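Local structure of YcaO (Methanopyrus kandleri, 6CIB) at residues K17-L20 / R21-R24; A71-S74 / A75-C79; G236-D240 / P241-V245; K315-E318 / E319-R323. The protein binds adenine nucleotide and magnesium and, as a YcaO-family enzyme, probably uses ATP to drive thioamidation of a peptide backbone. One frame throughout, in Å; residues are numbered along the deposited sequence.

Contact 1. Residues K17-L20 / R21-R24; sequences KETL and RWIR
R21 opens the second turn by donating its backbone N to K17 O at 3.2 Å, the longest of four successive i to i+4 bonds that make 17-24 one stretch of α-helix. Its guanidinium doubles back over that turn: a bend at chi3 (48°) turns the end of the chain toward the N terminus, with K17 O over the centre of one face and E18 CG 3.5 Å from R21 NH2. The E18 carboxylate is near but not in contact, E18 OE2 lying 4.7 Å from R21 NH2, so any attraction between the charges acts at a distance. W22 donates its N to E18 O, and its ring meets T19 O at the edge, W22 CE3 to T19 O being 3.8 Å; R152 makes a cation-pi contact with this indole. I23 N gives the shortest bond, 2.8 Å to T19 O, and its CD1 touches T19 CG2 at 3.9 Å, while T19 OG1 is hydrogen-bonded to R152. R24 bonds through N to L20 O, then runs extended from CG to NE, which places its guanidinium flat against the leucine: L20 CG sits 3.6 Å above the plane, over its centre. Were L20 cut back to an alanine, the R24 guanidinium would probably lose the apolar surface beneath it and be freer to turn. The arrangement is that of an amphipathic helix, with charged side chains outward and T19, L20 and I23 against helix 68-85, where T19 also borders the ADP pocket.

Contact 2. Residues A71-S74 / A75-C79; sequences ARVS and AAMEC. With ADP (adenosine-5'-diphosphate), chain G.
S74 OG donates to O2A of the ADP α-phosphate at 2.7 Å, the direct polar grip of this part of helix 68-85 on the nucleotide. The helix is one wall of the YcaO nucleotide site. With OG anti to the backbone N (chi1 166°), the hydroxyl reaches out from the helix to the phosphate; it is also hydrogen-bonded to K64 N, so two partners fix its position. Regular i to i+4 bonds hold the backbone beneath: A75 N to A71 O, A76 N to R72 O, M77 N to V73 O at 2.9 Å, and E78 N to S74 O. The third is the straightest, with an N-H...O angle of 164°.

Packing on the ligand comes from residues one turn apart. V73 CG1 lies 3.5 Å from C6 of the adenine, and selenomethionine M77 brings CB to 3.2 Å from the ribose O4'. The bends at chi2 and chi3 fold the M77 chain so that CE approaches the adenine at N3. V73 and M77 also meet each other, loosely, through CG1 and CG. Toward the diphosphate, E78 OE1 stands 3.7 Å from both ADP C5' and ADP O3B.

Contact 3. Residues G236-D240 / P241-V245; sequences GASPD and PEMAV
With CG anti to the backbone N (chi1 178°) and a carboxylate torsion near zero, D240 carries OD1 forward to the first turn of the helix, where E242 N donates to it at 3.0 Å. The N-H...O angle is 134°, and the nitrogen meets OD1 from well above the carboxylate plane. S238 has its OG likewise anti to the backbone N, which puts it where D240 N can donate to it at 2.9 Å, closing an ST turn, and where it touches the selenium of M243 at 3.3 Å. The backbone oxygen of D240 also serves the helix: A244 N bonds to it at 3.2 Å in the carbonyl plane, and M243 N adds a weak bond. Beyond the cap, D240 OD1 and E242 OE2 are like charges 4.2 Å apart; a water donates to both, at 2.7 Å to D240 OD1, and probably eases their repulsion. Without the carboxylate, as with an alanine in place of D240, E242 N would probably lose its capping acceptor and the first turn of the helix be less firmly fixed. On the strand side the fit is close: G236, with no side chain, lets the strand come near enough for its CA to make a C-H...O contact of 3.5 Å with A244 O. Strand 236-238 and helix 241-245 run nearly antiparallel, at 164°. This is a β-strand to α-helix turn with an aspartate N-cap, joining the edge strand of a three-stranded antiparallel sheet to helix 241-260.

Contact 4. Residues K315-E318 / E319-R323; sequences KLTE and ELVER
L316 and L320 form the tight side of this helical stretch, lying alongside one another and pointing the same way, with CD1 to CD1 at 4.0 Å. L320 also rests on the backbone, its CG 3.4 Å from L316 O. One residue further on, V321 CG2 comes to 3.2 Å from T317 O, reaching back toward the acceptor of its own amide bond. Four i to i+4 bonds underlie both sides, from E319 N to K315 O at 2.8 Å through to E322 N to E318 O, all with N-H...O angles of at least 163°.

The exposed side is held less specifically. K315 bends at chi2 (102°) and chi3, which lays its methylene chain across the E319 carboxylate: K315 CE is 3.3 Å from E319 OE2, yet K315 NZ stays 4.4 Å from that oxygen, beyond a salt bridge. E318 and E322 run side by side, their OE2 atoms 3.6 Å apart and the carboxylate planes turned 66°, an arrangement that probably costs some repulsion. On the buried side L316 and T317 press against helix 154-177, and L316 also meets F11 and I308 from loops, so that helix 313-325 packs against helix 154-177.

In the fold
From the N terminus the four contacts come strictly in series; none nests in or crosses another. Contacts 1, 2 and 4 each lie within a single helix and close no loop, whereas contact 3 closes the short turn between strand 233-238 and helix 241-260. Contacts 1 and 2 pair up in space: T19, L20 and I23 pack on V73, A76 and M77, joining helix 16-25 to helix 68-85 beside the ADP. Contacts 3 and 4 form a second pair, the P239 ring touching L316 and L320, and both reach helix 154-177. The centres of contacts 2 and 3 are about 20 Å apart, without touching.

Contact 1. Residues K17-L20 / R21-R24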
loop_
_atom_site.group_PDB
_atom_site.type_symbol
_atom_site.label_atom_id
_atom_site.label_comp_id
_atom_site.label_asym_id
_atom_site.label_seq_id
_atom_site.Cartn_x
_atom_site.Cartn_y
_atom_site.Cartn_z
ATOM N N LYS A 17 -17.163 -9.108 8.486
ATOM C CA LYS A 17 -17.865 -9.380 9.751
ATOM C C LYS A 17 -17.282 -10.587 10.497
ATOM O O LYS A 17 -17.144 -10.540 11.715
ATOM C CB LYS A 17 -19.383 -9.508 9.543
ATOM C CG LYS A 17 -19.835 -10.720 8.740
ATOM C CD LYS A 17 -21.344 -10.747 8.580
ATOM C CE LYS A 17 -21.774 -11.973 7.790
ATOM N NZ LYS A 17 -23.260 -12.026 7.724
ATOM N N GLU A 18 -16.917 -11.636 9.750
ATOM C CA GLU A 18 -16.273 -12.835 10.296
ATOM C C GLU A 18 -14.890 -12.502 10.856
ATOM O O GLU A 18 -14.546 -12.897 11.972
ATOM C CB GLU A 18 -16.174 -13.927 9.222
ATOM C CG GLU A 18 -17.442 -14.752 9.068
ATOM C CD GLU A 18 -17.810 -15.072 7.622
ATOM O OE1 GLU A 18 -16.925 -15.364 6.768
ATOM O OE2 GLU A 18 -19.030 -15.046 7.342
ATOM N N THR A 19 -14.115 -11.757 10.073
ATOM C CA THR A 19 -12.768 -11.345 10.456
ATOM C C THR A 19 -12.767 -10.448 11.692
ATOM O O THR A 19 -11.913 -10.616 12.557
ATOM C CB THR A 19 -12.029 -10.708 9.256
ATOM O OG1 THR A 19 -11.970 -11.680 8.214
ATOM C CG2 THR A 19 -10.590 -10.283 9.619
ATOM N N LEU A 20 -13.729 -9.530 11.787
ATOM C CA LEU A 20 -13.844 -8.674 12.970
ATOM C C LEU A 20 -14.123 -9.501 14.229
ATOM O O LEU A 20 -13.507 -9.272 15.280
ATOM C CB LEU A 20 -14.899 -7.568 12.788
ATOM C CG LEU A 20 -14.970 -6.459 13.860
ATOM C CD1 LEU A 20 -13.605 -5.866 14.226
ATOM C CD2 LEU A 20 -15.923 -5.355 13.441
ATOM N N ARG A 21 -15.028 -10.469 14.102
ATOM C CA ARG A 21 -15.387 -11.360 15.207
ATOM C C ARG A 21 -14.146 -12.120 15.682
ATOM O O ARG A 21 -13.907 -12.234 16.883
ATOM C CB ARG A 21 -16.517 -12.305 14.766
ATOM C CG ARG A 21 -17.058 -13.244 15.833
ATOM C CD ARG A 21 -18.433 -13.810 15.473
ATOM N NE ARG A 21 -18.502 -14.342 14.112
ATOM C CZ ARG A 21 -19.356 -13.945 13.166
ATOM N NH1 ARG A 21 -20.267 -13.008 13.401
ATOM N NH2 ARG A 21 -19.306 -14.509 11.968
ATOM N N TRP A 22 -13.356 -12.585 14.714
ATOM C CA TRP A 22 -12.094 -13.291 14.921
ATOM C C TRP A 22 -11.011 -12.404 15.573
ATOM O O TRP A 22 -10.336 -12.844 16.511
ATOM C CB TRP A 22 -11.651 -13.861 13.568
ATOM C CG TRP A 22 -10.321 -14.560 13.490
ATOM C CD1 TRP A 22 -10.070 -15.888 13.721
ATOM C CD2 TRP A 22 -9.076 -13.982 13.079
ATOM N NE1 TRP A 22 -8.737 -16.163 13.505
ATOM C CE2 TRP A 22 -8.106 -15.015 13.107
ATOM C CE3 TRP A 22 -8.680 -12.688 12.700
ATOM C CZ2 TRP A 22 -6.763 -14.794 12.775
ATOM C CZ3 TRP A 22 -7.336 -12.465 12.368
ATOM C CH2 TRP A 22 -6.399 -13.515 12.411
ATOM N N ILE A 23 -10.858 -11.164 15.088
ATOM C CA ILE A 23 -9.936 -10.168 15.689
ATOM C C ILE A 23 -10.279 -9.940 17.168
ATOM O O ILE A 23 -9.386 -9.920 18.026
ATOM C CB ILE A 23 -9.930 -8.819 14.896
ATOM C CG1 ILE A 23 -9.182 -8.970 13.557
ATOM C CG2 ILE A 23 -9.331 -7.677 15.720
ATOM C CD1 ILE A 23 -9.501 -7.896 12.522
ATOM N N ARG A 24 -11.572 -9.784 17.448
ATOM C CA ARG A 24 -12.063 -9.527 18.798
ATOM C C ARG A 24 -11.870 -10.710 19.745
ATOM O O ARG A 24 -11.437 -10.528 20.889
ATOM C CB ARG A 24 -13.520 -9.091 18.759
ATOM C CG ARG A 24 -13.660 -7.611 18.485
ATOM C CD ARG A 24 -15.033 -7.270 17.964
ATOM N NE ARG A 24 -15.130 -5.841 17.676
ATOM C CZ ARG A 24 -16.175 -5.242 17.113
ATOM N NH1 ARG A 24 -17.247 -5.939 16.745
ATOM N NH2 ARG A 24 -16.136 -3.930 16.901
#

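Contact 2. Residues A71-S74 / A75-C79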
loop_
_atom_site.group_PDB
_atom_site.type_symbol
_atom_site.label_atom_id
_atom_site.label_comp_id
_atom_site.label_asym_id
_atom_site.label_seq_id
_atom_site.Cartn_x
_atom_site.Cartn_y
_atom_site.Cartn_z
ATOM N N ALA A 71 -13.719 -0.924 8.070
ATOM C CA ALA A 71 -12.835 0.095 8.631
ATOM C C ALA A 71 -12.193 -0.369 9.938
ATOM O O ALA A 71 -11.012 -0.094 10.185
ATOM C CB ALA A 71 -13.585 1.402 8.833
ATOM N N ARG A 72 -12.970 -1.080 10.758
ATOM C CA ARG A 72 -12.500 -1.586 12.047
ATOM C C ARG A 72 -11.547 -2.780 11.893
ATOM O O ARG A 72 -10.599 -2.917 12.662
ATOM C CB ARG A 72 -13.680 -1.878 12.995
ATOM C CG ARG A 72 -14.266 -0.585 13.539
ATOM C CD ARG A 72 -15.442 -0.742 14.481
ATOM N NE ARG A 72 -15.840 0.577 14.963
ATOM C CZ ARG A 72 -17.035 0.895 15.463
ATOM N NH1 ARG A 72 -18.004 -0.006 15.561
ATOM N NH2 ARG A 72 -17.260 2.140 15.861
ATOM N N VAL A 73 -11.797 -3.620 10.892
ATOM C CA VAL A 73 -10.869 -4.690 10.501
ATOM C C VAL A 73 -9.563 -4.087 9.973
ATOM O O VAL A 73 -8.476 -4.466 10.412
ATOM C CB VAL A 73 -11.491 -5.635 9.444
ATOM C CG1 VAL A 73 -10.450 -6.622 8.913
ATOM C CG2 VAL A 73 -12.680 -6.392 10.028
ATOM N N SER A 74 -9.694 -3.141 9.043
ATOM C CA SER A 74 -8.554 -2.442 8.434
ATOM C C SER A 74 -7.656 -1.792 9.499
ATOM O O SER A 74 -6.433 -1.954 9.462
ATOM C CB SER A 74 -9.083 -1.396 7.440
ATOM O OG SER A 74 -8.092 -0.480 7.051
ATOM N N ALA A 75 -8.265 -1.071 10.447
ATOM C CA ALA A 75 -7.507 -0.423 11.527
ATOM C C ALA A 75 -6.784 -1.442 12.409
ATOM O O ALA A 75 -5.606 -1.254 12.719
ATOM C CB ALA A 75 -8.394 0.491 12.364
ATOM N N ALA A 76 -7.484 -2.513 12.793
ATOM C CA ALA A 76 -6.904 -3.586 13.602
ATOM C C ALA A 76 -5.698 -4.264 12.935
ATOM O O ALA A 76 -4.648 -4.436 13.565
ATOM C CB ALA A 76 -7.965 -4.622 13.962
HETATM N N MSE A 77 -5.852 -4.638 11.668
HETATM C CA MSE A 77 -4.817 -5.375 10.946
HETATM C C MSE A 77 -3.628 -4.502 10.600
HETATM O O MSE A 77 -2.505 -4.995 10.523
HETATM C CB MSE A 77 -5.440 -6.085 9.745
HETATM C CG MSE A 77 -6.512 -7.105 10.139
HETATM SE SE MSE A 77 -5.690 -8.626 11.097
HETATM C CE MSE A 77 -5.236 -9.607 9.446
ATOM N N GLU A 78 -3.867 -3.199 10.427
ATOM C CA GLU A 78 -2.810 -2.196 10.299
ATOM C C GLU A 78 -1.918 -2.200 11.546
ATOM O O GLU A 78 -0.687 -2.236 11.433
ATOM C CB GLU A 78 -3.427 -0.810 10.067
ATOM C CG GLU A 78 -2.444 0.354 9.976
ATOM C CD GLU A 78 -1.827 0.529 8.602
ATOM O OE1 GLU A 78 -2.547 0.404 7.587
ATOM O OE2 GLU A 78 -0.615 0.819 8.539
ATOM N N CYS A 79 -2.541 -2.167 12.728
ATOM C CA CYS A 79 -1.811 -2.294 13.993
ATOM C C CYS A 79 -1.013 -3.596 14.081
ATOM O O CYS A 79 0.129 -3.581 14.535
ATOM C CB CYS A 79 -2.759 -2.153 15.187
ATOM S SG CYS A 79 -3.477 -0.511 15.288
HETATM P PB ADP G . -3.851 -0.771 2.798
HETATM O O1B ADP G . -3.218 -2.147 2.780
HETATM O O2B ADP G . -3.813 -0.045 1.468
HETATM O O3B ADP G . -3.470 0.094 3.976
HETATM P PA ADP G . -6.341 -1.338 4.178
HETATM O O1A ADP G . -7.592 -1.938 3.596
HETATM O O2A ADP G . -6.497 -0.048 4.938
HETATM O O3A ADP G . -5.424 -1.106 2.894
HETATM O "O5'" ADP G . -5.635 -2.456 5.092
HETATM C "C5'" ADP G . -4.737 -2.224 6.192
HETATM C "C4'" ADP G . -4.138 -3.568 6.647
HETATM O "O4'" ADP G . -5.188 -4.461 7.050
HETATM C "C3'" ADP G . -3.394 -4.316 5.537
HETATM O "O3'" ADP G . -2.348 -5.125 6.109
HETATM C "C2'" ADP G . -4.457 -5.223 4.945
HETATM O "O2'" ADP G . -3.905 -6.346 4.264
HETATM C "C1'" ADP G . -5.262 -5.607 6.183
HETATM N N9 ADP G . -6.685 -5.893 5.896
HETATM C C8 ADP G . -7.578 -5.008 5.415
HETATM N N7 ADP G . -8.792 -5.584 5.261
HETATM C C5 ADP G . -8.694 -6.854 5.669
HETATM C C6 ADP G . -9.622 -8.004 5.774
HETATM N N6 ADP G . -10.919 -7.873 5.404
HETATM N N1 ADP G . -9.120 -9.172 6.244
HETATM C C2 ADP G . -7.824 -9.309 6.616
HETATM N N3 ADP G . -6.929 -8.298 6.551
HETATM C C4 ADP G . -7.301 -7.064 6.094
#

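Contact 3. Residues G236-D240 / P241-V245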
loop_
_atom_site.group_PDB
_atom_site.type_symbol
_atom_site.label_atom_id
_atom_site.label_comp_id
_atom_site.label_asym_id
_atom_site.label_seq_id
_atom_site.Cartn_x
_atom_site.Cartn_y
_atom_site.Cartn_z
ATOM N N GLY A 236 -4.691 3.523 -5.418
ATOM C CA GLY A 236 -5.098 2.124 -5.374
ATOM C C GLY A 236 -4.552 1.353 -6.558
ATOM O O GLY A 236 -4.390 1.908 -7.650
ATOM N N ALA A 237 -4.252 0.080 -6.331
ATOM C CA ALA A 237 -3.842 -0.824 -7.400
ATOM C C ALA A 237 -4.607 -2.130 -7.284
ATOM O O ALA A 237 -4.742 -2.685 -6.180
ATOM C CB ALA A 237 -2.341 -1.071 -7.370
ATOM N N SER A 238 -5.112 -2.600 -8.428
ATOM C CA SER A 238 -5.837 -3.867 -8.531
ATOM C C SER A 238 -5.914 -4.344 -9.982
ATOM O O SER A 238 -5.913 -3.510 -10.896
ATOM C CB SER A 238 -7.252 -3.701 -8.000
ATOM O OG SER A 238 -7.957 -4.926 -8.059
ATOM N N PRO A 239 -5.985 -5.677 -10.199
ATOM C CA PRO A 239 -6.414 -6.212 -11.503
ATOM C C PRO A 239 -7.836 -5.777 -11.880
ATOM O O PRO A 239 -8.179 -5.744 -13.058
ATOM C CB PRO A 239 -6.355 -7.736 -11.302
ATOM C CG PRO A 239 -6.366 -7.934 -9.822
ATOM C CD PRO A 239 -5.579 -6.767 -9.292
ATOM N N ASP A 240 -8.643 -5.447 -10.872
ATOM C CA ASP A 240 -9.962 -4.898 -11.075
ATOM C C ASP A 240 -9.879 -3.367 -10.981
ATOM O O ASP A 240 -9.681 -2.830 -9.891
ATOM C CB ASP A 240 -10.928 -5.488 -10.032
ATOM C CG ASP A 240 -12.343 -4.925 -10.129
ATOM O OD1 ASP A 240 -12.614 -4.014 -10.946
ATOM O OD2 ASP A 240 -13.199 -5.411 -9.361
ATOM N N PRO A 241 -10.060 -2.658 -12.122
ATOM C CA PRO A 241 -9.940 -1.189 -12.106
ATOM C C PRO A 241 -10.933 -0.484 -11.165
ATOM O O PRO A 241 -10.612 0.578 -10.624
ATOM C CB PRO A 241 -10.175 -0.795 -13.569
ATOM C CG PRO A 241 -10.935 -1.937 -14.169
ATOM C CD PRO A 241 -10.433 -3.164 -13.462
ATOM N N GLU A 242 -12.107 -1.084 -10.965
ATOM C CA GLU A 242 -13.108 -0.574 -10.019
ATOM C C GLU A 242 -12.605 -0.573 -8.570
ATOM O O GLU A 242 -12.896 0.352 -7.831
ATOM C CB GLU A 242 -14.414 -1.371 -10.104
ATOM C CG GLU A 242 -15.278 -1.074 -11.323
ATOM C CD GLU A 242 -16.490 -1.987 -11.396
ATOM O OE1 GLU A 242 -17.455 -1.786 -10.627
ATOM O OE2 GLU A 242 -16.476 -2.925 -12.215
HETATM N N MSE A 243 -11.862 -1.614 -8.186
HETATM C CA MSE A 243 -11.246 -1.717 -6.854
HETATM C C MSE A 243 -10.157 -0.690 -6.702
HETATM O O MSE A 243 -10.036 -0.074 -5.644
HETATM C CB MSE A 243 -10.684 -3.123 -6.622
HETATM C CG MSE A 243 -10.110 -3.267 -5.209
HETATM SE SE MSE A 243 -9.113 -4.949 -4.997
HETATM C CE MSE A 243 -10.751 -6.022 -4.902
ATOM N N ALA A 244 -9.361 -0.501 -7.756
ATOM C CA ALA A 244 -8.299 0.516 -7.767
ATOM C C ALA A 244 -8.842 1.930 -7.527
ATOM O O ALA A 244 -8.238 2.705 -6.774
ATOM C CB ALA A 244 -7.503 0.457 -9.073
ATOM N N VAL A 245 -9.979 2.250 -8.152
ATOM C CA VAL A 245 -10.663 3.540 -7.960
ATOM C C VAL A 245 -11.138 3.664 -6.506
ATOM O O VAL A 245 -10.902 4.697 -5.852
ATOM C CB VAL A 245 -11.876 3.696 -8.917
ATOM C CG1 VAL A 245 -12.674 4.965 -8.626
ATOM C CG2 VAL A 245 -11.416 3.702 -10.363
HETATM O O HOH W 1 -15.750 -5.534 -10.192
HETATM O O HOH W 2 -14.145 -4.329 -13.161
#

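Contact 4. Residues K315-E318 / E319-R323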
loop_
_atom_site.group_PDB
_atom_site.type_symbol
_atom_site.label_atom_id
_atom_site.label_comp_id
_atom_site.label_asym_id
_atom_site.label_seq_id
_atom_site.Cartn_x
_atom_site.Cartn_y
_atom_site.Cartn_z
ATOM N N LYS A 315 -4.580 -18.889 -7.296
ATOM C CA LYS A 315 -4.447 -18.550 -8.717
ATOM C C LYS A 315 -4.156 -17.054 -8.891
ATOM O O LYS A 315 -3.282 -16.667 -9.682
ATOM C CB LYS A 315 -5.746 -18.943 -9.453
ATOM C CG LYS A 315 -5.873 -18.506 -10.910
ATOM C CD LYS A 315 -5.591 -19.649 -11.868
ATOM C CE LYS A 315 -6.540 -19.609 -13.058
ATOM N NZ LYS A 315 -6.469 -20.865 -13.862
ATOM N N LEU A 316 -4.892 -16.224 -8.150
ATOM C CA LEU A 316 -4.711 -14.772 -8.206
ATOM C C LEU A 316 -3.296 -14.380 -7.805
ATOM O O LEU A 316 -2.653 -13.594 -8.507
ATOM C CB LEU A 316 -5.767 -14.034 -7.364
ATOM C CG LEU A 316 -5.715 -12.503 -7.315
ATOM C CD1 LEU A 316 -5.836 -11.885 -8.701
ATOM C CD2 LEU A 316 -6.814 -11.987 -6.411
ATOM N N THR A 317 -2.815 -14.965 -6.703
ATOM C CA THR A 317 -1.441 -14.786 -6.209
ATOM C C THR A 317 -0.412 -15.162 -7.285
ATOM O O THR A 317 0.475 -14.376 -7.595
ATOM C CB THR A 317 -1.184 -15.617 -4.926
ATOM O OG1 THR A 317 -2.167 -15.298 -3.936
ATOM C CG2 THR A 317 0.212 -15.346 -4.353
ATOM N N GLU A 318 -0.546 -16.371 -7.830
ATOM C CA GLU A 318 0.330 -16.877 -8.884
ATOM C C GLU A 318 0.357 -15.936 -10.100
ATOM O O GLU A 318 1.426 -15.539 -10.550
ATOM C CB GLU A 318 -0.119 -18.289 -9.282
ATOM C CG GLU A 318 0.828 -19.044 -10.208
ATOM C CD GLU A 318 0.197 -20.310 -10.776
ATOM O OE1 GLU A 318 -0.200 -21.202 -9.985
ATOM O OE2 GLU A 318 0.095 -20.410 -12.020
ATOM N N GLU A 319 -0.822 -15.563 -10.596
ATOM C CA GLU A 319 -0.936 -14.679 -11.761
ATOM C C GLU A 319 -0.345 -13.285 -11.536
ATOM O O GLU A 319 0.349 -12.764 -12.412
ATOM C CB GLU A 319 -2.381 -14.603 -12.252
ATOM C CG GLU A 319 -2.843 -15.895 -12.928
ATOM C CD GLU A 319 -4.193 -15.777 -13.609
ATOM O OE1 GLU A 319 -4.607 -14.652 -13.963
ATOM O OE2 GLU A 319 -4.841 -16.825 -13.804
ATOM N N LEU A 320 -0.590 -12.705 -10.357
ATOM C CA LEU A 320 0.013 -11.418 -9.997
ATOM C C LEU A 320 1.529 -11.491 -9.930
ATOM O O LEU A 320 2.202 -10.624 -10.476
ATOM C CB LEU A 320 -0.582 -10.853 -8.700
ATOM C CG LEU A 320 -2.014 -10.317 -8.812
ATOM C CD1 LEU A 320 -2.562 -9.969 -7.437
ATOM C CD2 LEU A 320 -2.108 -9.123 -9.752
ATOM N N VAL A 321 2.055 -12.542 -9.293
ATOM C CA VAL A 321 3.512 -12.757 -9.180
ATOM C C VAL A 321 4.159 -12.880 -10.575
ATOM O O VAL A 321 5.194 -12.254 -10.855
ATOM C CB VAL A 321 3.843 -13.982 -8.290
ATOM C CG1 VAL A 321 5.305 -14.402 -8.428
ATOM C CG2 VAL A 321 3.530 -13.687 -6.827
ATOM N N GLU A 322 3.524 -13.668 -11.440
ATOM C CA GLU A 322 3.990 -13.874 -12.814
ATOM C C GLU A 322 4.122 -12.547 -13.574
ATOM O O GLU A 322 5.171 -12.280 -14.172
ATOM C CB GLU A 322 3.062 -14.844 -13.550
ATOM C CG GLU A 322 3.247 -16.305 -13.146
ATOM C CD GLU A 322 2.263 -17.254 -13.823
ATOM O OE1 GLU A 322 1.213 -16.792 -14.325
ATOM O OE2 GLU A 322 2.535 -18.475 -13.844
ATOM N N ARG A 323 3.079 -11.713 -13.497
ATOM C CA ARG A 323 3.042 -10.417 -14.187
ATOM C C ARG A 323 4.102 -9.440 -13.690
ATOM O O ARG A 323 4.721 -8.743 -14.490
ATOM C CB ARG A 323 1.647 -9.781 -14.124
ATOM C CG ARG A 323 0.532 -10.602 -14.771
ATOM C CD ARG A 323 0.546 -10.561 -16.293
ATOM N NE ARG A 323 -0.532 -11.373 -16.861
ATOM C CZ ARG A 323 -1.000 -11.266 -18.107
ATOM N NH1 ARG A 323 -0.501 -10.368 -18.959
ATOM N NH2 ARG A 323 -1.985 -12.063 -18.506
#